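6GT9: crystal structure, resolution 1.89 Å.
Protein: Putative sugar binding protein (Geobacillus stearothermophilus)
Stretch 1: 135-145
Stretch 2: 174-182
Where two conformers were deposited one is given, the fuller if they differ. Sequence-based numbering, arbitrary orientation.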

# COMPACT_ATOMS: atom_id res chain seq x y z
N ASN A 135 -1.22 -8.82 0.93
CA ASN A 135 -0.13 -8.04 1.53
C ASN A 135 0.85 -8.90 2.32
O ASN A 135 2.06 -8.64 2.30
CB ASN A 135 -0.73 -6.93 2.40
CG ASN A 135 -1.29 -5.82 1.58
OD1 ASN A 135 -0.57 -5.22 0.76
ND2 ASN A 135 -2.59 -5.53 1.74
N TYR A 136 0.35 -9.92 3.03
CA TYR A 136 1.25 -10.85 3.71
C TYR A 136 2.21 -11.48 2.71
O TYR A 136 3.42 -11.54 2.94
CB TYR A 136 0.47 -11.96 4.42
CG TYR A 136 1.42 -12.99 5.03
CD1 TYR A 136 1.95 -12.81 6.31
CD2 TYR A 136 1.83 -14.12 4.32
CE1 TYR A 136 2.84 -13.73 6.87
CE2 TYR A 136 2.73 -15.04 4.88
CZ TYR A 136 3.22 -14.84 6.15
OH TYR A 136 4.10 -15.73 6.73
N TYR A 137 1.67 -11.96 1.59
CA TYR A 137 2.48 -12.69 0.63
C TYR A 137 3.40 -11.76 -0.14
O TYR A 137 4.52 -12.16 -0.51
CB TYR A 137 1.56 -13.45 -0.33
CG TYR A 137 2.33 -14.29 -1.31
CD1 TYR A 137 3.11 -15.36 -0.87
CD2 TYR A 137 2.32 -14.00 -2.66
CE1 TYR A 137 3.84 -16.13 -1.77
CE2 TYR A 137 3.05 -14.77 -3.57
CZ TYR A 137 3.80 -15.83 -3.11
OH TYR A 137 4.52 -16.62 -3.99
N ALA A 138 2.97 -10.52 -0.38
CA ALA A 138 3.86 -9.50 -0.93
C ALA A 138 5.13 -9.36 -0.09
O ALA A 138 6.24 -9.32 -0.63
CB ALA A 138 3.13 -8.16 -1.01
N GLY A 139 4.97 -9.29 1.23
CA GLY A 139 6.14 -9.13 2.09
C GLY A 139 6.99 -10.39 2.12
O GLY A 139 8.22 -10.33 2.15
N PHE A 140 6.33 -11.55 2.11
CA PHE A 140 7.04 -12.83 2.05
C PHE A 140 7.92 -12.91 0.81
O PHE A 140 9.08 -13.35 0.89
CB PHE A 140 6.02 -13.97 2.08
CG PHE A 140 6.61 -15.32 2.35
CD1 PHE A 140 7.01 -16.13 1.30
CD2 PHE A 140 6.71 -15.80 3.64
CE1 PHE A 140 7.54 -17.41 1.55
CE2 PHE A 140 7.24 -17.07 3.90
CZ PHE A 140 7.64 -17.87 2.85
N LEU A 141 7.39 -12.50 -0.35
CA LEU A 141 8.18 -12.45 -1.57
C LEU A 141 9.35 -11.49 -1.43
O LEU A 141 10.45 -11.77 -1.92
CB LEU A 141 7.32 -12.04 -2.76
CG LEU A 141 6.24 -13.04 -3.20
CD1 LEU A 141 5.40 -12.47 -4.35
CD2 LEU A 141 6.87 -14.40 -3.58
N ALA A 142 9.13 -10.32 -0.82
CA ALA A 142 10.23 -9.40 -0.58
C ALA A 142 11.29 -10.05 0.31
O ALA A 142 12.49 -9.87 0.09
CB ALA A 142 9.72 -8.10 0.06
N GLY A 143 10.86 -10.84 1.30
CA GLY A 143 11.81 -11.53 2.15
C GLY A 143 12.60 -12.59 1.41
O GLY A 143 13.82 -12.69 1.55
N ARG A 144 11.91 -13.42 0.61
CA ARG A 144 12.60 -14.37 -0.25
C ARG A 144 13.61 -13.67 -1.14
O ARG A 144 14.75 -14.12 -1.29
CB ARG A 144 11.59 -15.13 -1.11
CG ARG A 144 10.82 -16.22 -0.37
CD ARG A 144 11.67 -17.47 -0.19
NE ARG A 144 10.88 -18.60 0.31
CZ ARG A 144 10.88 -18.98 1.58
NH1 ARG A 144 11.63 -18.33 2.46
NH2 ARG A 144 10.14 -20.01 1.97
N ALA A 145 13.21 -12.53 -1.72
CA ALA A 145 14.08 -11.83 -2.65
C ALA A 145 15.35 -11.33 -1.97
O ALA A 145 16.45 -11.48 -2.50
CB ALA A 145 13.32 -10.66 -3.28
N GLY A 174 5.19 -10.84 6.81
CA GLY A 174 5.55 -11.81 5.78
C GLY A 174 7.03 -11.81 5.47
O GLY A 174 7.64 -12.86 5.24
N PHE A 175 7.64 -10.62 5.44
CA PHE A 175 9.09 -10.52 5.27
C PHE A 175 9.82 -11.28 6.36
O PHE A 175 10.72 -12.08 6.08
CB PHE A 175 9.49 -9.04 5.28
CG PHE A 175 10.98 -8.80 5.22
CD1 PHE A 175 11.74 -8.72 6.38
CD2 PHE A 175 11.62 -8.60 3.99
CE1 PHE A 175 13.11 -8.47 6.33
CE2 PHE A 175 12.99 -8.36 3.93
CZ PHE A 175 13.74 -8.29 5.10
N GLU A 176 9.43 -11.04 7.61
CA GLU A 176 10.09 -11.67 8.75
C GLU A 176 9.96 -13.19 8.70
O GLU A 176 10.93 -13.92 8.97
CB GLU A 176 9.50 -11.10 10.04
CG GLU A 176 9.90 -9.64 10.29
CD GLU A 176 9.11 -8.99 11.41
OE1 GLU A 176 8.05 -9.54 11.80
OE2 GLU A 176 9.54 -7.92 11.90
N ASP A 177 8.77 -13.69 8.34
CA ASP A 177 8.61 -15.14 8.22
C ASP A 177 9.51 -15.70 7.13
O ASP A 177 10.05 -16.81 7.26
CB ASP A 177 7.15 -15.49 7.94
CG ASP A 177 6.24 -15.22 9.12
OD1 ASP A 177 6.74 -15.09 10.26
OD2 ASP A 177 5.00 -15.16 8.92
N ALA A 178 9.68 -14.96 6.03
CA ALA A 178 10.43 -15.48 4.89
C ALA A 178 11.93 -15.57 5.19
O ALA A 178 12.59 -16.50 4.72
CB ALA A 178 10.18 -14.62 3.65
N VAL A 179 12.48 -14.61 5.94
CA VAL A 179 13.91 -14.61 6.25
C VAL A 179 14.22 -15.31 7.57
O VAL A 179 15.39 -15.35 7.97
CB VAL A 179 14.48 -13.18 6.29
CG1 VAL A 179 14.22 -12.45 4.97
CG2 VAL A 179 13.91 -12.39 7.48
N ARG A 180 13.21 -15.89 8.23
CA ARG A 180 13.43 -16.44 9.57
C ARG A 180 14.33 -17.67 9.54
O ARG A 180 15.05 -17.92 10.52
CB ARG A 180 12.10 -16.78 10.24
CG ARG A 180 12.24 -17.31 11.66
CD ARG A 180 10.93 -17.22 12.45
NE ARG A 180 10.46 -15.85 12.63
CZ ARG A 180 9.29 -15.41 12.17
NH1 ARG A 180 8.48 -16.23 11.53
NH2 ARG A 180 8.92 -14.15 12.37
N GLN A 181 14.32 -18.43 8.46
CA GLN A 181 15.20 -19.59 8.36
C GLN A 181 16.60 -19.22 7.87
O GLN A 181 17.40 -20.13 7.63
CB GLN A 181 14.58 -20.65 7.44
CG GLN A 181 14.67 -20.35 5.95
CD GLN A 181 13.76 -19.21 5.51
OE1 GLN A 181 12.80 -18.85 6.21
NE2 GLN A 181 14.06 -18.64 4.34
N GLU A 182 16.92 -17.93 7.73
CA GLU A 182 18.27 -17.50 7.35
C GLU A 182 18.95 -16.95 8.60
O GLU A 182 18.69 -15.82 9.03
CB GLU A 182 18.23 -16.46 6.23
CG GLU A 182 17.67 -16.97 4.90
CD GLU A 182 18.72 -17.66 4.04
OE1 GLU A 182 18.49 -17.86 2.83
OE2 GLU A 182 19.79 -18.00 4.59

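Two helices cross at 40° with their axes only 6.6 Å apart, a spacing made possible by glycine on both sides. Gly-174 lies 4.1 Å from Phe-140, CA to CA; a CB on Gly-174 would fall 2.1 Å from Tyr-136 O, and one on Gly-143 would clash with Ala-178 CB and Phe-175 O. With the backbones this close, CA-H...O contacts form between them: Phe-140 CA meets Gly-174 O at 3.2 Å, Phe-175 CA meets Gly-139 O at 3.2 Å, and Gly-174 CA meets Tyr-136 O at 3.6 Å. The large side chains flank this seam. The CA-to-CB bond of Tyr-136 points sideways to the second stretch, and its t rotamer (chi1 175°, chi2 87°) lays one ring face over Gly-174 CA, 3.9 Å from the ring centroid, while carrying the hydroxyl onward to Asp-177. There Tyr-136 OH donates a very short hydrogen bond, 2.4 Å, to Asp-177 OD2. Asp-177, m at chi1 and pointing toward the first helix, uses its other oxygen within its own stretch, where OD1 forms a salt bridge with Arg-180 NH1 at 2.4 Å. Phe-140, also t, turns a ring face to Ala-178, whose CB sits 3.8 Å from the ring centroid; that same methyl, small enough for the narrow gap, lies 3.2 Å from Phe-140 O and 3.8 Å from Gly-143 CA. The buried Phe-175 is t as well, bringing its CD2 to 3.5 Å from Gly-143 CA. Arg-144 starts away from the second stretch, but its long chain (m, m, t) returns to place NH1 3.1 Å from Ala-178 O, at an angle too poor for a hydrogen bond. That carbonyl instead accepts from Gln-181 NE2 at 2.6 Å, the p rotamer of Gln-181 helping fold its amide back. Together the stretches bury 467 Å².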